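Local coordinates for choline binding protein PCPA (Streptococcus pneumoniae, PDB 4CP6), which is a choline-binding surface protein of the pneumococcus with a leucine-rich-repeat region, studied as a vaccine antigen, and is probably held on the cell wall through choline, at residues Val73-Ser78 with Ile104-Lys109; Ile98-Ser103 with Lys118-Asp123; Ser126-Ile131 with Glu145-Leu150; Ser171-Glu176 with Pro195-Thr200. One frame throughout, in Å; residues are numbered along the deposited sequence. Where two conformers were deposited one is given.

From the N terminus, 73-78 holds the end of strand 69-76 in the N-terminal sheet, and 104-109 comes back beside it to close the loop of interaction 1. Residues 98-103 lie within that loop, but 118-123 closes theirs only after it, so interactions 1 and 2 cross. Interactions 3 and 4 follow in series: 145-150 closes its loop on 126-131, and 195-200 on 171-176, each pairing turns one coil apart. Interaction 1 joins the N-terminal sheet to the first short strand of one row in the leucine-rich-repeat coil; interaction 2 pairs strands of the other row. Interaction 3 touches both, while interaction 4 touches interaction 3 through Ala148 and Lys174 and carries the stacking further along the coil.

Interaction 1: Val73-Ser78 with Ile104-Lys109; sequences VTEVAS and IKKIQK
The Thr74 O takes the Lys105 N at 2.7 Å, and the Lys106 N only weakly, just ahead of a parallel ladder that starts with Glu75 beside Lys106. The ladder runs through the Val76 N to the Lys106 O (3.0 Å) and the Gln108 N to the Val76 O (2.9 Å). Beyond the strands, the Ser78 OG gives its proton to the Lys109 O at 2.8 Å, in the carbonyl plane and on a lone pair. On one face of the sheet, Glu75 and Lys106 lie side by side, pointing the same way. A bend at chi3 (73°) in Lys106 brings its CE within 3.3 Å of the Glu75 OE1. The charged ends do not form a salt bridge: water 1 donates to that carboxylate oxygen and accepts a weak bond from the Lys106 NZ. This is where the N-terminal sheet joins the leucine-rich-repeat coil, strand 69-76 pairing with the first short strand of one row, 106-107. Val76 and Ile107 make the other face, and Phe112 packs on both; Phe81 also touches Val76. Apolar packing at the start of the pair is separate: Ile104 lies beside Val73, pointing the same way, its CD1 3.7 Å from the Val73 CG1, while the Ile104 CG2 meets the Val76 CG2 at 4.1 Å. On its other edge, strand 69-76 is bonded to strand 35-40, Thr74 to Val38 and Glu75 to Val40, and the Ser103 OG is bonded to the Val73 O.

Interaction 2: Ile98-Ser103 with Lys118-Asp123; sequences ITIPSS and KTIIFD
Ile98 and Ile121 meet in a parallel ladder in which the two strands exchange four backbone hydrogen bonds. The Ile121 N donates to the Ile98 O at 2.9 Å, and the Ile100 N to the Ile121 O at 2.8 Å. The longer rungs lie at the ends, from the Ile98 N to the Thr119 O (3.2 Å) and from the Asp123 N to the Ile100 O (3.1 Å). Short strand axes 27° apart give the pair its twist.

Apolar contacts gather on the face that carries Ile98, Ile100, Ile120 and Phe122. In Ile100, CG1 is anti to the carbonyl carbon (chi1 -59°) and an extended chi2 (-173°) sets CD1, which touches both Ile120 and the phenyl ring. That methyl is pressed against the Ile120 CG2 at 3.4 Å, tighter than ordinary carbon packing, and meets the Phe122 CE2 at 3.8 Å. Ile100 and Phe122 point the same way, side by side, and Ile144 of the next strand touches both Ile120 and Phe122.

At the C-terminal end a carboxylate oxygen rests against a methyl, the Asp123 OD1 lying 3.2 Å from the Thr99 CG2. The polar link there runs through the other oxygen: the Asp123 OD2 takes a proton from water 3, which in turn accepts from the Ser102 N, so a single water links the two turns where the strands end.

Short parallel strands stacked coil on coil, with apolar side chains on one face, fit a leucine-rich repeat, here of the BspA type.

Interaction 3: Ser126-Ile131 with Glu145-Leu150; sequences SQLEKI and ELPASL
The Pro147 ring is met by Ser126 at CB and CG. The Ser126 CB stands 3.6 Å from the Pro147 CB, and the Ser126 OG is close to the ring CG. That same CG also meets the Leu128 CB at 4.0 Å, while Phe122, from strand 119-122, touches the proline as well. The Ser126 hydroxyl is held in place by its own turn: with OG anti to the backbone N (chi1 176°), it accepts a hydrogen bond from the Leu128 N at 3.0 Å, an ST turn.

Ser149 reaches across from a type I turn spanning Pro147 to Leu150. Its OG lies 2.7 Å from the Leu128 O and 3.1 Å from the Ser126 O, and its one proton could go to either carbonyl. Water 4 gives a second link, donating to the Ser126 O and accepting from the Ser149 N. The Leu150 N, though near the Leu128 O, is aimed instead at the Pro147 O inside the turn. Turn laid on turn in this way is how successive coils of the BspA-type leucine-rich repeat stack where the chain bends from one row of strands toward the other.

Inward of the turns the contact is apolar. Leu128 and Leu150 lie side by side and point the same way. Ile131 meets Leu150 at about a right angle, the Ile131 CG1 being 3.7 Å from the Leu150 CD1. The Ile131 CD1 is likewise 3.7 Å from the Leu146 CD2, and beyond Leu146 lie Phe169 and Ile153.

Interaction 4: Ser171-Glu176 with Pro195-Thr200; sequences SSSKLE and PKSVKT
Glu176 spreads along Lys199 and the turn before it. Its CB lies 4.1 Å from the Ser197 O, and CG keeps much the same distance from that oxygen while also nearing the Lys199 CB. A bend at chi2 (-87°) swings CD over beside Lys199, where the carboxylate carbon also approaches the lysine CB. At the tip, the Glu176 OE2 rests on the lysine's methylenes, 3.4 Å from the Lys199 CB and close to CD as well. The two side chains point the same way, yet the Lys199 NZ is 5.3 Å from the Glu176 OE2, so any attraction is at a distance.

The backbone of Glu176 does the firmer holding. Its carbonyl oxygen accepts two donors, the Lys199 N at 2.9 Å and the Thr200 N at 3.1 Å, the former tilted 30° from the carbonyl plane. This double acceptor sits just ahead of the paired strands 177-178 and 200-201, adjacent rungs of the leucine-rich-repeat coil.

Earlier in both segments the turns stack as they do at 126-131 with 145-150. Ser173 makes an ST turn, its OG accepting a hydrogen bond from the Leu175 N, and leans on the Pro195 ring at CB and CG. Across the contact, within a type I turn from Pro195 to Val198, the Ser197 OG comes to 2.7 Å from the Leu175 O. Water 5 donates to the Ser173 O and accepts weakly from the Ser197 N. Apolar contacts follow: Leu175 and Val198 lie side by side, the Leu175 CD2 4.1 Å from the Val198 CG2, and Phe169 packs on both Leu175 and Pro195.

Interaction 1: Val73-Ser78 with Ile104-Lys109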
loop_
_atom_site.group_PDB
_atom_site.type_symbol
_atom_site.label_atom_id
_atom_site.label_comp_id
_atom_site.label_asym_id
_atom_site.label_seq_id
_atom_site.Cartn_x
_atom_site.Cartn_y
_atom_site.Cartn_z
ATOM N N VAL A 73 -6.098 -32.583 -7.437
ATOM C CA VAL A 73 -5.153 -31.453 -7.293
ATOM C C VAL A 73 -5.948 -30.336 -6.596
ATOM O O VAL A 73 -6.857 -29.740 -7.216
ATOM C CB VAL A 73 -4.581 -30.984 -8.654
ATOM C CG1 VAL A 73 -3.575 -29.848 -8.458
ATOM C CG2 VAL A 73 -3.921 -32.153 -9.410
ATOM N N THR A 74 -5.667 -30.100 -5.295
ATOM C CA THR A 74 -6.438 -29.126 -4.508
ATOM C C THR A 74 -5.684 -27.830 -4.242
ATOM O O THR A 74 -6.284 -26.870 -3.734
ATOM C CB THR A 74 -6.859 -29.778 -3.186
ATOM O OG1 THR A 74 -5.692 -30.233 -2.514
ATOM C CG2 THR A 74 -7.812 -30.984 -3.389
ATOM N N GLU A 75 -4.376 -27.807 -4.496
ATOM C CA GLU A 75 -3.580 -26.614 -4.208
ATOM C C GLU A 75 -2.533 -26.358 -5.242
ATOM O O GLU A 75 -1.989 -27.301 -5.834
ATOM C CB GLU A 75 -2.897 -26.736 -2.827
ATOM C CG GLU A 75 -3.874 -27.032 -1.697
ATOM C CD GLU A 75 -3.349 -26.860 -0.293
ATOM O OE1 GLU A 75 -2.235 -26.313 -0.140
ATOM O OE2 GLU A 75 -4.046 -27.295 0.653
ATOM N N VAL A 76 -2.223 -25.072 -5.461
ATOM C CA VAL A 76 -1.076 -24.662 -6.254
ATOM C C VAL A 76 0.048 -24.432 -5.234
ATOM O O VAL A 76 -0.084 -23.566 -4.346
ATOM C CB VAL A 76 -1.337 -23.411 -7.109
ATOM C CG1 VAL A 76 -0.048 -22.929 -7.760
ATOM C CG2 VAL A 76 -2.406 -23.699 -8.171
ATOM N N ALA A 77 1.139 -25.219 -5.334
ATOM C CA ALA A 77 2.235 -25.093 -4.384
ATOM C C ALA A 77 2.998 -23.783 -4.554
ATOM O O ALA A 77 3.058 -23.224 -5.653
ATOM C CB ALA A 77 3.197 -26.254 -4.556
ATOM N N SER A 78 3.695 -23.343 -3.487
ATOM C CA SER A 78 4.548 -22.181 -3.600
ATOM C C SER A 78 5.538 -22.401 -4.763
ATOM O O SER A 78 6.099 -23.506 -4.921
ATOM C CB SER A 78 5.349 -21.975 -2.325
ATOM O OG SER A 78 4.440 -21.705 -1.277
ATOM N N ILE A 104 -9.028 -26.551 -7.430
ATOM C CA ILE A 104 -8.048 -25.760 -6.648
ATOM C C ILE A 104 -8.749 -24.969 -5.532
ATOM O O ILE A 104 -9.566 -24.097 -5.832
ATOM C CB ILE A 104 -7.224 -24.833 -7.555
ATOM C CG1 ILE A 104 -6.459 -25.615 -8.653
ATOM C CG2 ILE A 104 -6.266 -23.917 -6.726
ATOM C CD1 ILE A 104 -5.370 -26.655 -8.138
ATOM N N LYS A 105 -8.426 -25.271 -4.281
ATOM C CA LYS A 105 -8.984 -24.573 -3.129
ATOM C C LYS A 105 -8.022 -23.520 -2.559
ATOM O O LYS A 105 -8.468 -22.619 -1.861
ATOM C CB LYS A 105 -9.351 -25.576 -2.030
ATOM C CG LYS A 105 -10.288 -24.949 -0.987
ATOM C CD LYS A 105 -10.963 -25.999 -0.122
ATOM C CE LYS A 105 -11.792 -25.357 0.966
ATOM N NZ LYS A 105 -12.726 -26.326 1.606
ATOM N N LYS A 106 -6.712 -23.661 -2.786
ATOM C CA LYS A 106 -5.744 -22.721 -2.241
ATOM C C LYS A 106 -4.631 -22.503 -3.216
ATOM O O LYS A 106 -4.156 -23.460 -3.832
ATOM C CB LYS A 106 -5.172 -23.267 -0.924
ATOM C CG LYS A 106 -4.206 -22.312 -0.228
ATOM C CD LYS A 106 -4.141 -22.512 1.274
ATOM C CE LYS A 106 -3.414 -23.767 1.672
ATOM N NZ LYS A 106 -3.113 -23.804 3.133
ATOM N N ILE A 107 -4.178 -21.271 -3.337
ATOM C CA ILE A 107 -2.968 -20.885 -4.057
ATOM C C ILE A 107 -1.996 -20.492 -2.953
ATOM O O ILE A 107 -2.239 -19.526 -2.213
ATOM C CB ILE A 107 -3.185 -19.765 -5.087
ATOM C CG1 ILE A 107 -4.085 -20.280 -6.245
ATOM C CG2 ILE A 107 -1.801 -19.301 -5.614
ATOM C CD1 ILE A 107 -4.668 -19.154 -7.170
ATOM N N GLN A 108 -0.960 -21.288 -2.756
ATOM C CA GLN A 108 0.044 -21.045 -1.727
ATOM C C GLN A 108 0.876 -19.794 -2.031
ATOM O O GLN A 108 0.834 -19.247 -3.142
ATOM C CB GLN A 108 0.961 -22.266 -1.582
ATOM C CG GLN A 108 0.227 -23.472 -0.989
ATOM C CD GLN A 108 1.042 -24.742 -1.000
ATOM O OE1 GLN A 108 0.489 -25.878 -0.941
ATOM N NE2 GLN A 108 2.349 -24.598 -1.087
ATOM N N LYS A 109 1.665 -19.357 -1.037
ATOM C CA LYS A 109 2.476 -18.146 -1.200
ATOM C C LYS A 109 3.355 -18.240 -2.434
ATOM O O LYS A 109 3.941 -19.301 -2.699
ATOM C CB LYS A 109 3.346 -17.846 0.038
ATOM C CG LYS A 109 4.226 -18.982 0.492
ATOM C CD LYS A 109 4.920 -18.640 1.809
ATOM C CE LYS A 109 5.939 -19.706 2.113
ATOM N NZ LYS A 109 6.868 -19.291 3.199
HETATM O O HOH W 1 -1.029 -25.766 2.137
#

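Interaction 2: Ile98-Ser103 with Lys118-Asp123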
loop_
_atom_site.group_PDB
_atom_site.type_symbol
_atom_site.label_atom_id
_atom_site.label_comp_id
_atom_site.label_asym_id
_atom_site.label_seq_id
_atom_site.Cartn_x
_atom_site.Cartn_y
_atom_site.Cartn_z
ATOM N N ILE A 98 -3.273 -19.053 -18.041
ATOM C CA ILE A 98 -3.363 -20.265 -17.260
ATOM C C ILE A 98 -4.794 -20.414 -16.818
ATOM O O ILE A 98 -5.379 -19.435 -16.312
ATOM C CB ILE A 98 -2.376 -20.320 -16.057
ATOM C CG1 ILE A 98 -0.893 -20.304 -16.556
ATOM C CG2 ILE A 98 -2.669 -21.557 -15.180
ATOM C CD1 ILE A 98 0.162 -20.143 -15.459
ATOM N N THR A 99 -5.365 -21.610 -17.017
ATOM C CA THR A 99 -6.713 -21.948 -16.583
ATOM C C THR A 99 -6.617 -22.777 -15.315
ATOM O O THR A 99 -5.839 -23.746 -15.252
ATOM C CB THR A 99 -7.474 -22.655 -17.705
ATOM O OG1 THR A 99 -7.669 -21.723 -18.764
ATOM C CG2 THR A 99 -8.826 -23.205 -17.248
ATOM N N ILE A 100 -7.385 -22.367 -14.278
ATOM C CA ILE A 100 -7.383 -23.017 -12.987
ATOM C C ILE A 100 -8.636 -23.867 -12.865
ATOM O O ILE A 100 -9.739 -23.326 -12.959
ATOM C CB ILE A 100 -7.318 -21.941 -11.881
ATOM C CG1 ILE A 100 -6.029 -21.086 -12.062
ATOM C CG2 ILE A 100 -7.423 -22.568 -10.492
ATOM C CD1 ILE A 100 -5.718 -20.053 -10.934
ATOM N N PRO A 101 -8.482 -25.185 -12.629
ATOM C CA PRO A 101 -9.664 -26.054 -12.531
ATOM C C PRO A 101 -10.416 -25.803 -11.238
ATOM O O PRO A 101 -9.830 -25.262 -10.293
ATOM C CB PRO A 101 -9.070 -27.469 -12.590
ATOM C CG PRO A 101 -7.680 -27.306 -11.996
ATOM C CD PRO A 101 -7.226 -25.957 -12.496
ATOM N N SER A 102 -11.693 -26.238 -11.172
ATOM C CA SER A 102 -12.511 -26.016 -9.984
ATOM C C SER A 102 -11.952 -26.644 -8.711
ATOM O O SER A 102 -12.170 -26.099 -7.637
ATOM C CB SER A 102 -13.954 -26.460 -10.217
ATOM O OG SER A 102 -14.027 -27.843 -10.510
ATOM N N SER A 103 -11.194 -27.752 -8.817
ATOM C CA SER A 103 -10.629 -28.436 -7.663
ATOM C C SER A 103 -9.630 -27.602 -6.835
ATOM O O SER A 103 -9.375 -27.950 -5.689
ATOM C CB SER A 103 -9.974 -29.749 -8.097
ATOM O OG SER A 103 -8.887 -29.559 -8.987
ATOM N N LYS A 118 -0.954 -13.387 -19.106
ATOM C CA LYS A 118 -1.684 -12.123 -19.217
ATOM C C LYS A 118 -3.054 -12.252 -18.575
ATOM O O LYS A 118 -3.650 -11.256 -18.141
ATOM C CB LYS A 118 -1.834 -11.703 -20.685
ATOM C CG LYS A 118 -0.516 -11.638 -21.462
ATOM C CD LYS A 118 0.294 -10.401 -21.175
ATOM C CE LYS A 118 1.710 -10.499 -21.691
ATOM N NZ LYS A 118 2.611 -11.186 -20.722
ATOM N N THR A 119 -3.568 -13.464 -18.529
ATOM C CA THR A 119 -4.809 -13.735 -17.840
ATOM C C THR A 119 -4.772 -15.062 -17.117
ATOM O O THR A 119 -3.993 -15.961 -17.462
ATOM C CB THR A 119 -6.034 -13.592 -18.727
ATOM O OG1 THR A 119 -7.193 -13.555 -17.857
ATOM C CG2 THR A 119 -6.120 -14.680 -19.793
ATOM N N ILE A 120 -5.585 -15.152 -16.074
ATOM C CA ILE A 120 -5.824 -16.331 -15.272
ATOM C C ILE A 120 -7.299 -16.542 -15.394
ATOM O O ILE A 120 -8.081 -15.619 -15.078
ATOM C CB ILE A 120 -5.427 -16.117 -13.791
ATOM C CG1 ILE A 120 -3.936 -15.817 -13.632
ATOM C CG2 ILE A 120 -5.875 -17.284 -12.908
ATOM C CD1 ILE A 120 -3.004 -16.969 -13.932
ATOM N N ILE A 121 -7.691 -17.709 -15.912
ATOM C CA ILE A 121 -9.085 -18.027 -16.145
ATOM C C ILE A 121 -9.529 -19.081 -15.162
ATOM O O ILE A 121 -8.842 -20.094 -14.978
ATOM C CB ILE A 121 -9.253 -18.535 -17.605
ATOM C CG1 ILE A 121 -8.742 -17.492 -18.629
ATOM C CG2 ILE A 121 -10.714 -18.978 -17.893
ATOM C CD1 ILE A 121 -8.196 -18.097 -19.884
ATOM N N PHE A 122 -10.697 -18.888 -14.555
ATOM C CA PHE A 122 -11.232 -19.899 -13.659
ATOM C C PHE A 122 -12.290 -20.713 -14.368
ATOM O O PHE A 122 -13.207 -20.150 -14.983
ATOM C CB PHE A 122 -11.846 -19.265 -12.393
ATOM C CG PHE A 122 -10.779 -18.651 -11.535
ATOM C CD1 PHE A 122 -10.383 -17.332 -11.728
ATOM C CD2 PHE A 122 -10.144 -19.395 -10.545
ATOM C CE1 PHE A 122 -9.321 -16.791 -11.004
ATOM C CE2 PHE A 122 -9.126 -18.835 -9.779
ATOM C CZ PHE A 122 -8.712 -17.532 -10.017
ATOM N N ASP A 123 -12.197 -22.045 -14.247
ATOM C CA ASP A 123 -13.249 -22.907 -14.776
ATOM C C ASP A 123 -14.473 -22.647 -13.918
ATOM O O ASP A 123 -14.348 -22.255 -12.750
ATOM C CB ASP A 123 -12.878 -24.396 -14.632
ATOM C CG ASP A 123 -11.950 -24.958 -15.686
ATOM O OD1 ASP A 123 -11.830 -24.346 -16.763
ATOM O OD2 ASP A 123 -11.408 -26.062 -15.468
HETATM O O HOH W 2 -11.994 -22.856 -11.107
HETATM O O HOH W 3 -12.759 -27.481 -13.465
#

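Interaction 3: Ser126-Ile131 with Glu145-Leu150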
loop_
_atom_site.group_PDB
_atom_site.type_symbol
_atom_site.label_atom_id
_atom_site.label_comp_id
_atom_site.label_asym_id
_atom_site.label_seq_id
_atom_site.Cartn_x
_atom_site.Cartn_y
_atom_site.Cartn_z
ATOM N N SER A 126 -15.492 -22.685 -9.427
ATOM C CA SER A 126 -14.245 -22.652 -8.654
ATOM C C SER A 126 -14.474 -22.880 -7.160
ATOM O O SER A 126 -15.435 -22.366 -6.554
ATOM C CB SER A 126 -13.526 -21.322 -8.865
ATOM O OG SER A 126 -12.371 -21.267 -8.038
ATOM N N GLN A 127 -13.572 -23.615 -6.550
ATOM C CA GLN A 127 -13.564 -23.869 -5.128
ATOM C C GLN A 127 -12.477 -23.029 -4.432
ATOM O O GLN A 127 -12.231 -23.236 -3.251
ATOM C CB GLN A 127 -13.318 -25.356 -4.868
ATOM C CG GLN A 127 -14.426 -26.224 -5.480
ATOM C CD GLN A 127 -14.049 -27.674 -5.447
ATOM O OE1 GLN A 127 -14.163 -28.398 -6.447
ATOM N NE2 GLN A 127 -13.602 -28.133 -4.305
ATOM N N LEU A 128 -11.855 -22.092 -5.163
ATOM C CA LEU A 128 -10.744 -21.298 -4.629
ATOM C C LEU A 128 -11.187 -20.494 -3.401
ATOM O O LEU A 128 -12.040 -19.616 -3.546
ATOM C CB LEU A 128 -10.150 -20.386 -5.695
ATOM C CG LEU A 128 -8.967 -19.540 -5.214
ATOM C CD1 LEU A 128 -7.730 -20.422 -4.910
ATOM C CD2 LEU A 128 -8.649 -18.474 -6.203
ATOM N N GLU A 129 -10.604 -20.760 -2.239
ATOM C CA GLU A 129 -10.971 -20.070 -1.001
ATOM C C GLU A 129 -9.906 -19.061 -0.564
ATOM O O GLU A 129 -10.272 -18.030 0.037
ATOM C CB GLU A 129 -11.191 -21.124 0.098
ATOM C CG GLU A 129 -11.591 -20.582 1.463
ATOM C CD GLU A 129 -11.750 -21.665 2.508
ATOM O OE1 GLU A 129 -12.737 -22.430 2.421
ATOM O OE2 GLU A 129 -10.867 -21.775 3.388
ATOM N N LYS A 130 -8.615 -19.375 -0.799
ATOM C CA LYS A 130 -7.539 -18.514 -0.305
ATOM C C LYS A 130 -6.467 -18.323 -1.371
ATOM O O LYS A 130 -6.041 -19.303 -1.986
ATOM C CB LYS A 130 -6.837 -19.164 0.929
ATOM C CG LYS A 130 -7.706 -19.376 2.175
ATOM C CD LYS A 130 -6.875 -19.994 3.333
ATOM C CE LYS A 130 -7.709 -20.184 4.587
ATOM N NZ LYS A 130 -6.883 -20.757 5.705
ATOM N N ILE A 131 -6.032 -17.076 -1.561
ATOM C CA ILE A 131 -4.872 -16.721 -2.359
ATOM C C ILE A 131 -3.893 -16.224 -1.289
ATOM O O ILE A 131 -4.140 -15.182 -0.662
ATOM C CB ILE A 131 -5.182 -15.622 -3.408
ATOM C CG1 ILE A 131 -6.139 -16.139 -4.484
ATOM C CG2 ILE A 131 -3.864 -15.108 -4.045
ATOM C CD1 ILE A 131 -6.640 -15.014 -5.436
ATOM N N GLU A 145 -10.760 -12.145 -13.052
ATOM C CA GLU A 145 -12.050 -12.090 -12.387
ATOM C C GLU A 145 -11.991 -13.158 -11.304
ATOM O O GLU A 145 -11.909 -14.362 -11.617
ATOM C CB GLU A 145 -13.191 -12.390 -13.357
ATOM C CG GLU A 145 -14.546 -12.326 -12.672
ATOM C CD GLU A 145 -15.771 -12.420 -13.568
ATOM O OE1 GLU A 145 -15.663 -12.153 -14.788
ATOM O OE2 GLU A 145 -16.865 -12.681 -13.024
ATOM N N LEU A 146 -11.966 -12.731 -10.016
ATOM C CA LEU A 146 -11.821 -13.658 -8.903
ATOM C C LEU A 146 -13.124 -14.334 -8.586
ATOM O O LEU A 146 -14.172 -13.669 -8.624
ATOM C CB LEU A 146 -11.180 -12.962 -7.695
ATOM C CG LEU A 146 -9.743 -12.500 -7.989
ATOM C CD1 LEU A 146 -9.215 -11.582 -6.907
ATOM C CD2 LEU A 146 -8.792 -13.691 -8.150
ATOM N N PRO A 147 -13.119 -15.644 -8.316
ATOM C CA PRO A 147 -14.392 -16.374 -8.168
ATOM C C PRO A 147 -15.101 -16.053 -6.874
ATOM O O PRO A 147 -14.476 -15.593 -5.918
ATOM C CB PRO A 147 -13.962 -17.841 -8.207
ATOM C CG PRO A 147 -12.544 -17.828 -7.670
ATOM C CD PRO A 147 -11.958 -16.556 -8.259
ATOM N N ALA A 148 -16.398 -16.362 -6.830
ATOM C CA ALA A 148 -17.229 -16.102 -5.669
ATOM C C ALA A 148 -16.780 -16.822 -4.404
ATOM O O ALA A 148 -16.970 -16.328 -3.294
ATOM C CB ALA A 148 -18.672 -16.489 -5.989
ATOM N N SER A 149 -16.155 -18.012 -4.554
ATOM C CA SER A 149 -15.696 -18.797 -3.428
ATOM C C SER A 149 -14.549 -18.119 -2.669
ATOM O O SER A 149 -14.303 -18.496 -1.541
ATOM C CB SER A 149 -15.187 -20.140 -3.946
ATOM O OG SER A 149 -14.271 -19.967 -5.011
ATOM N N LEU A 150 -13.837 -17.180 -3.307
ATOM C CA LEU A 150 -12.651 -16.603 -2.668
ATOM C C LEU A 150 -13.003 -15.802 -1.424
ATOM O O LEU A 150 -13.803 -14.879 -1.503
ATOM C CB LEU A 150 -11.905 -15.767 -3.690
ATOM C CG LEU A 150 -10.639 -15.062 -3.162
ATOM C CD1 LEU A 150 -9.510 -16.075 -2.913
ATOM C CD2 LEU A 150 -10.192 -14.009 -4.144
HETATM O O HOH W 4 -16.736 -19.910 -7.004
#

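Interaction 4: Ser171-Glu176 with Pro195-Thr200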
loop_
_atom_site.group_PDB
_atom_site.type_symbol
_atom_site.label_atom_id
_atom_site.label_comp_id
_atom_site.label_asym_id
_atom_site.label_seq_id
_atom_site.Cartn_x
_atom_site.Cartn_y
_atom_site.Cartn_z
ATOM N N SER A 171 -20.092 -12.374 -9.103
ATOM C CA SER A 171 -21.285 -12.102 -8.298
ATOM C C SER A 171 -21.355 -13.051 -7.111
ATOM O O SER A 171 -20.817 -14.156 -7.168
ATOM C CB SER A 171 -22.550 -12.219 -9.144
ATOM O OG SER A 171 -22.648 -13.509 -9.721
ATOM N N SER A 172 -21.981 -12.617 -6.028
ATOM C CA SER A 172 -22.122 -13.374 -4.797
ATOM C C SER A 172 -20.751 -13.679 -4.176
ATOM O O SER A 172 -20.577 -14.719 -3.542
ATOM C CB SER A 172 -22.894 -14.677 -5.017
ATOM O OG SER A 172 -24.194 -14.409 -5.526
ATOM N N SER A 173 -19.809 -12.707 -4.265
ATOM C CA SER A 173 -18.503 -12.865 -3.679
ATOM C C SER A 173 -18.570 -13.139 -2.184
ATOM O O SER A 173 -19.390 -12.524 -1.468
ATOM C CB SER A 173 -17.706 -11.581 -3.887
ATOM O OG SER A 173 -16.434 -11.677 -3.252
ATOM N N LYS A 174 -17.704 -14.022 -1.702
ATOM C CA LYS A 174 -17.550 -14.327 -0.280
ATOM C C LYS A 174 -16.257 -13.679 0.273
ATOM O O LYS A 174 -15.822 -14.032 1.374
ATOM C CB LYS A 174 -17.562 -15.842 -0.020
ATOM C CG LYS A 174 -18.922 -16.497 -0.350
ATOM C CD LYS A 174 -18.861 -18.011 -0.176
ATOM C CE LYS A 174 -18.950 -18.504 1.248
ATOM N NZ LYS A 174 -19.144 -19.983 1.300
ATOM N N LEU A 175 -15.673 -12.723 -0.494
ATOM C CA LEU A 175 -14.404 -12.117 -0.095
ATOM C C LEU A 175 -14.555 -11.322 1.189
ATOM O O LEU A 175 -15.351 -10.370 1.214
ATOM C CB LEU A 175 -13.867 -11.258 -1.207
ATOM C CG LEU A 175 -12.528 -10.585 -0.925
ATOM C CD1 LEU A 175 -11.412 -11.619 -0.725
ATOM C CD2 LEU A 175 -12.186 -9.630 -2.069
ATOM N N GLU A 176 -13.830 -11.730 2.251
ATOM C CA GLU A 176 -14.028 -11.104 3.544
ATOM C C GLU A 176 -12.827 -10.290 4.012
ATOM O O GLU A 176 -13.003 -9.360 4.817
ATOM C CB GLU A 176 -14.411 -12.212 4.552
ATOM C CG GLU A 176 -14.801 -11.740 5.936
ATOM C CD GLU A 176 -13.654 -11.561 6.914
ATOM O OE1 GLU A 176 -12.543 -12.072 6.647
ATOM O OE2 GLU A 176 -13.868 -10.863 7.931
ATOM N N PRO A 195 -16.386 -5.905 -2.850
ATOM C CA PRO A 195 -17.680 -6.579 -2.653
ATOM C C PRO A 195 -18.322 -6.238 -1.304
ATOM O O PRO A 195 -17.642 -5.843 -0.339
ATOM C CB PRO A 195 -17.336 -8.068 -2.738
ATOM C CG PRO A 195 -16.114 -8.114 -3.621
ATOM C CD PRO A 195 -15.320 -6.864 -3.203
ATOM N N LYS A 196 -19.643 -6.448 -1.227
ATOM C CA LYS A 196 -20.424 -6.216 -0.020
ATOM C C LYS A 196 -19.906 -7.059 1.163
ATOM O O LYS A 196 -20.031 -6.643 2.317
ATOM C CB LYS A 196 -21.899 -6.568 -0.329
ATOM C CG LYS A 196 -22.870 -6.531 0.838
ATOM C CD LYS A 196 -24.280 -7.018 0.427
ATOM C CE LYS A 196 -25.210 -7.038 1.620
ATOM N NZ LYS A 196 -24.828 -8.070 2.623
ATOM N N SER A 197 -19.309 -8.225 0.882
ATOM C CA SER A 197 -18.843 -9.124 1.931
ATOM C C SER A 197 -17.522 -8.693 2.646
ATOM O O SER A 197 -17.167 -9.284 3.671
ATOM C CB SER A 197 -18.601 -10.504 1.315
ATOM O OG SER A 197 -17.838 -10.377 0.124
ATOM N N VAL A 198 -16.775 -7.722 2.063
ATOM C CA VAL A 198 -15.461 -7.352 2.600
ATOM C C VAL A 198 -15.618 -6.691 3.951
ATOM O O VAL A 198 -16.302 -5.658 4.061
ATOM C CB VAL A 198 -14.664 -6.467 1.624
ATOM C CG1 VAL A 198 -13.312 -6.080 2.246
ATOM C CG2 VAL A 198 -14.444 -7.186 0.285
ATOM N N LYS A 199 -14.992 -7.302 4.978
ATOM C CA LYS A 199 -15.076 -6.787 6.344
ATOM C C LYS A 199 -13.769 -6.174 6.819
ATOM O O LYS A 199 -13.813 -5.282 7.675
ATOM C CB LYS A 199 -15.472 -7.929 7.287
ATOM C CG LYS A 199 -15.780 -7.465 8.704
ATOM C CD LYS A 199 -16.192 -8.609 9.613
ATOM C CE LYS A 199 -16.466 -8.094 11.006
ATOM N NZ LYS A 199 -16.943 -9.177 11.915
ATOM N N THR A 200 -12.615 -6.674 6.325
ATOM C CA THR A 200 -11.315 -6.249 6.830
ATOM C C THR A 200 -10.399 -5.955 5.672
ATOM O O THR A 200 -10.302 -6.764 4.732
ATOM C CB THR A 200 -10.742 -7.384 7.686
ATOM O OG1 THR A 200 -11.650 -7.647 8.761
ATOM C CG2 THR A 200 -9.348 -7.065 8.254
HETATM O O HOH W 5 -20.358 -9.862 -1.499
#